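Local structure of O-methyltransferase, SAM-dependent (Legionella pneumophila subsp. pneumophila, 3R3H) at residues 151-156 with 191-196. The protein probably transfers a methyl group from S-adenosylmethionine to a hydroxyl oxygen of its substrate. Numbering follows the deposited sequence.
Sequences NYYELA and KKLNQV
Tyr153 meets Leu193 and Val196 through carbon alone, a small apolar contact between two helices. One branch of the leucine does most of the touching: Leu193 CD1 lies 3.5 Å from Tyr153 CB and 3.7 Å from Tyr153 CG, at the root of the aromatic side chain, and approaches the ring obliquely. Farther out, Tyr153 CE2 comes within 4.2 Å of Val196 CG1, a looser touch in which the two side chains pass in opposite directions. With CG of Tyr153 anti to the backbone nitrogen (chi1 178°), the ring slants across toward the C-terminal end of helix 185-198 and reaches both residues, which stand one helical turn apart. Tyrosine suits this place because its long flat ring can span that turn, while the branched leucine and valine offer methyl groups to it.

The fold is the Rossmann-like one of class I methyltransferases, with strand order 3-2-1-4-5-7-6. Helix 149-159 links parallel strands 137-143 and 164-169, and helix 185-198 precedes the antiparallel pair 203-208 and 214-219, so the contact joins neighbouring helices flanking the sheet. Leu193 and Val196 also pack on Leu150, one turn before Tyr153.

The polar ends of Tyr153 and Glu154 are paired outside the two segments. The phenol OH of Tyr153 is hydrogen-bonded to Asp200, just beyond helix 185-198, which fixes the far end of the ring, and Glu154 forms a salt bridge with Arg202.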
ATOM      1  N   ASN A 151      20.277 -12.524   0.501  1.00 47.70           N
ATOM      2  CA  ASN A 151      19.967 -13.937   0.434  1.00 46.27           C
ATOM      3  C   ASN A 151      18.467 -14.132   0.568  1.00 44.52           C
ATOM      4  O   ASN A 151      17.869 -14.944  -0.152  1.00 43.72           O
ATOM      5  CB  ASN A 151      20.695 -14.647   1.560  1.00 48.49           C
ATOM      6  CG  ASN A 151      22.187 -14.540   1.417  1.00 50.59           C
ATOM      7  OD1 ASN A 151      22.779 -15.162   0.536  1.00 51.70           O
ATOM      8  ND2 ASN A 151      22.807 -13.728   2.265  1.00 52.35           N
ATOM      9  N   TYR A 152      17.869 -13.373   1.484  1.00 41.93           N
ATOM     10  CA  TYR A 152      16.439 -13.467   1.734  1.00 38.93           C
ATOM     11  C   TYR A 152      15.634 -13.058   0.504  1.00 38.36           C
ATOM     12  O   TYR A 152      14.651 -13.715   0.153  1.00 37.53           O
ATOM     13  CB  TYR A 152      16.052 -12.613   2.957  1.00 33.01           C
ATOM     14  CG  TYR A 152      16.637 -13.103   4.273  1.00 29.82           C
ATOM     15  CD1 TYR A 152      16.888 -14.468   4.486  1.00 27.05           C
ATOM     16  CD2 TYR A 152      16.959 -12.203   5.296  1.00 27.63           C
ATOM     17  CE1 TYR A 152      17.459 -14.916   5.682  1.00 25.64           C
ATOM     18  CE2 TYR A 152      17.521 -12.639   6.493  1.00 25.59           C
ATOM     19  CZ  TYR A 152      17.773 -13.991   6.674  1.00 26.21           C
ATOM     20  OH  TYR A 152      18.378 -14.413   7.827  1.00 25.64           O
ATOM     21  N   TYR A 153      16.060 -11.982  -0.157  1.00 40.09           N
ATOM     22  CA  TYR A 153      15.375 -11.490  -1.354  1.00 40.95           C
ATOM     23  C   TYR A 153      15.350 -12.557  -2.438  1.00 39.50           C
ATOM     24  O   TYR A 153      14.309 -12.858  -3.016  1.00 39.33           O
ATOM     25  CB  TYR A 153      16.077 -10.237  -1.886  1.00 43.83           C
ATOM     26  CG  TYR A 153      15.474  -9.677  -3.158  1.00 49.14           C
ATOM     27  CD1 TYR A 153      14.119  -9.353  -3.227  1.00 50.79           C
ATOM     28  CD2 TYR A 153      16.271  -9.420  -4.273  1.00 50.62           C
ATOM     29  CE1 TYR A 153      13.571  -8.774  -4.379  1.00 53.46           C
ATOM     30  CE2 TYR A 153      15.740  -8.841  -5.428  1.00 52.56           C
ATOM     31  CZ  TYR A 153      14.388  -8.516  -5.473  1.00 53.61           C
ATOM     32  OH  TYR A 153      13.861  -7.904  -6.584  1.00 53.98           O
ATOM     33  N   GLU A 154      16.518 -13.125  -2.707  1.00 39.42           N
ATOM     34  CA  GLU A 154      16.654 -14.163  -3.718  1.00 39.25           C
ATOM     35  C   GLU A 154      15.813 -15.386  -3.409  1.00 37.92           C
ATOM     36  O   GLU A 154      15.114 -15.901  -4.280  1.00 37.61           O
ATOM     37  CB  GLU A 154      18.122 -14.565  -3.851  1.00 40.57           C
ATOM     38  CG  GLU A 154      18.984 -13.469  -4.445  1.00 43.93           C
ATOM     39  CD  GLU A 154      18.535 -13.085  -5.847  1.00 45.69           C
ATOM     40  OE1 GLU A 154      18.283 -14.005  -6.666  1.00 46.77           O
ATOM     41  OE2 GLU A 154      18.440 -11.869  -6.130  1.00 45.50           O
ATOM     42  N   LEU A 155      15.907 -15.845  -2.164  1.00 36.60           N
ATOM     43  CA  LEU A 155      15.157 -16.993  -1.673  1.00 35.64           C
ATOM     44  C   LEU A 155      13.651 -16.737  -1.813  1.00 34.95           C
ATOM     45  O   LEU A 155      12.912 -17.574  -2.335  1.00 34.22           O
ATOM     46  CB  LEU A 155      15.518 -17.223  -0.209  1.00 35.18           C
ATOM     47  CG  LEU A 155      16.143 -18.528   0.297  1.00 35.33           C
ATOM     48  CD1 LEU A 155      16.798 -19.313  -0.822  1.00 36.21           C
ATOM     49  CD2 LEU A 155      17.163 -18.177   1.384  1.00 33.01           C
ATOM     50  N   ALA A 156      13.213 -15.569  -1.350  1.00 34.90           N
ATOM     51  CA  ALA A 156      11.812 -15.173  -1.414  1.00 36.44           C
ATOM     52  C   ALA A 156      11.300 -15.203  -2.846  1.00 37.45           C
ATOM     53  O   ALA A 156      10.124 -15.496  -3.093  1.00 39.13           O
ATOM     54  CB  ALA A 156      11.637 -13.769  -0.829  1.00 35.16           C
ATOM     55  N   LYS A 191      21.556  -0.846   1.616  1.00 44.31           N
ATOM     56  CA  LYS A 191      21.980  -0.060   0.456  1.00 43.74           C
ATOM     57  C   LYS A 191      22.283  -0.956  -0.733  1.00 42.58           C
ATOM     58  O   LYS A 191      21.977  -0.606  -1.874  1.00 44.09           O
ATOM     59  CB  LYS A 191      23.215   0.776   0.802  1.00 44.69           C
ATOM     60  CG  LYS A 191      22.948   1.898   1.781  1.00 47.91           C
ATOM     61  CD  LYS A 191      24.228   2.588   2.227  1.00 52.91           C
ATOM     62  CE  LYS A 191      24.912   3.328   1.081  1.00 56.43           C
ATOM     63  NZ  LYS A 191      26.140   4.065   1.516  1.00 58.35           N
ATOM     64  N   LYS A 192      22.884  -2.110  -0.464  1.00 42.49           N
ATOM     65  CA  LYS A 192      23.212  -3.051  -1.524  1.00 42.85           C
ATOM     66  C   LYS A 192      21.944  -3.632  -2.126  1.00 42.37           C
ATOM     67  O   LYS A 192      21.823  -3.705  -3.345  1.00 41.49           O
ATOM     68  CB  LYS A 192      24.078  -4.210  -1.009  1.00 44.06           C
ATOM     69  CG  LYS A 192      25.541  -3.892  -0.783  1.00 46.68           C
ATOM     70  CD  LYS A 192      26.352  -5.171  -0.527  1.00 49.88           C
ATOM     71  CE  LYS A 192      27.828  -4.874  -0.192  1.00 51.24           C
ATOM     72  NZ  LYS A 192      28.611  -6.081   0.215  1.00 52.15           N
ATOM     73  N   LEU A 193      21.008  -4.052  -1.273  1.00 42.75           N
ATOM     74  CA  LEU A 193      19.752  -4.647  -1.736  1.00 41.85           C
ATOM     75  C   LEU A 193      18.891  -3.669  -2.520  1.00 40.42           C
ATOM     76  O   LEU A 193      18.242  -4.055  -3.502  1.00 39.40           O
ATOM     77  CB  LEU A 193      18.931  -5.186  -0.564  1.00 41.72           C
ATOM     78  CG  LEU A 193      17.593  -5.784  -1.047  1.00 42.70           C
ATOM     79  CD1 LEU A 193      17.820  -7.157  -1.683  1.00 42.34           C
ATOM     80  CD2 LEU A 193      16.630  -5.889   0.109  1.00 41.69           C
ATOM     81  N   ASN A 194      18.868  -2.414  -2.072  1.00 40.21           N
ATOM     82  CA  ASN A 194      18.099  -1.380  -2.749  1.00 40.74           C
ATOM     83  C   ASN A 194      18.611  -1.195  -4.178  1.00 42.52           C
ATOM     84  O   ASN A 194      17.843  -0.859  -5.083  1.00 42.96           O
ATOM     85  CB  ASN A 194      18.181  -0.066  -1.974  1.00 40.28           C
ATOM     86  CG  ASN A 194      17.356  -0.100  -0.705  1.00 39.48           C
ATOM     87  OD1 ASN A 194      16.606  -1.052  -0.472  1.00 37.89           O
ATOM     88  ND2 ASN A 194      17.479   0.936   0.117  1.00 38.16           N
ATOM     89  N   GLN A 195      19.906  -1.437  -4.372  1.00 43.53           N
ATOM     90  CA  GLN A 195      20.526  -1.330  -5.683  1.00 44.81           C
ATOM     91  C   GLN A 195      20.165  -2.548  -6.540  1.00 45.72           C
ATOM     92  O   GLN A 195      19.867  -2.417  -7.723  1.00 45.72           O
ATOM     93  CB  GLN A 195      22.042  -1.231  -5.529  1.00 46.55           C
ATOM     94  CG  GLN A 195      22.663  -0.121  -6.344  1.00 49.17           C
ATOM     95  CD  GLN A 195      22.042   1.225  -6.035  1.00 50.40           C
ATOM     96  OE1 GLN A 195      21.981   1.649  -4.873  1.00 51.72           O
ATOM     97  NE2 GLN A 195      21.577   1.912  -7.076  1.00 52.10           N
ATOM     98  N   VAL A 196      20.188  -3.734  -5.941  1.00 45.79           N
ATOM     99  CA  VAL A 196      19.851  -4.951  -6.671  1.00 46.26           C
ATOM    100  C   VAL A 196      18.442  -4.863  -7.222  1.00 47.29           C
ATOM    101  O   VAL A 196      18.190  -5.255  -8.362  1.00 48.11           O
ATOM    102  CB  VAL A 196      19.915  -6.206  -5.778  1.00 45.64           C
ATOM    103  CG1 VAL A 196      19.511  -7.430  -6.583  1.00 43.55           C
ATOM    104  CG2 VAL A 196      21.311  -6.378  -5.210  1.00 45.78           C
TER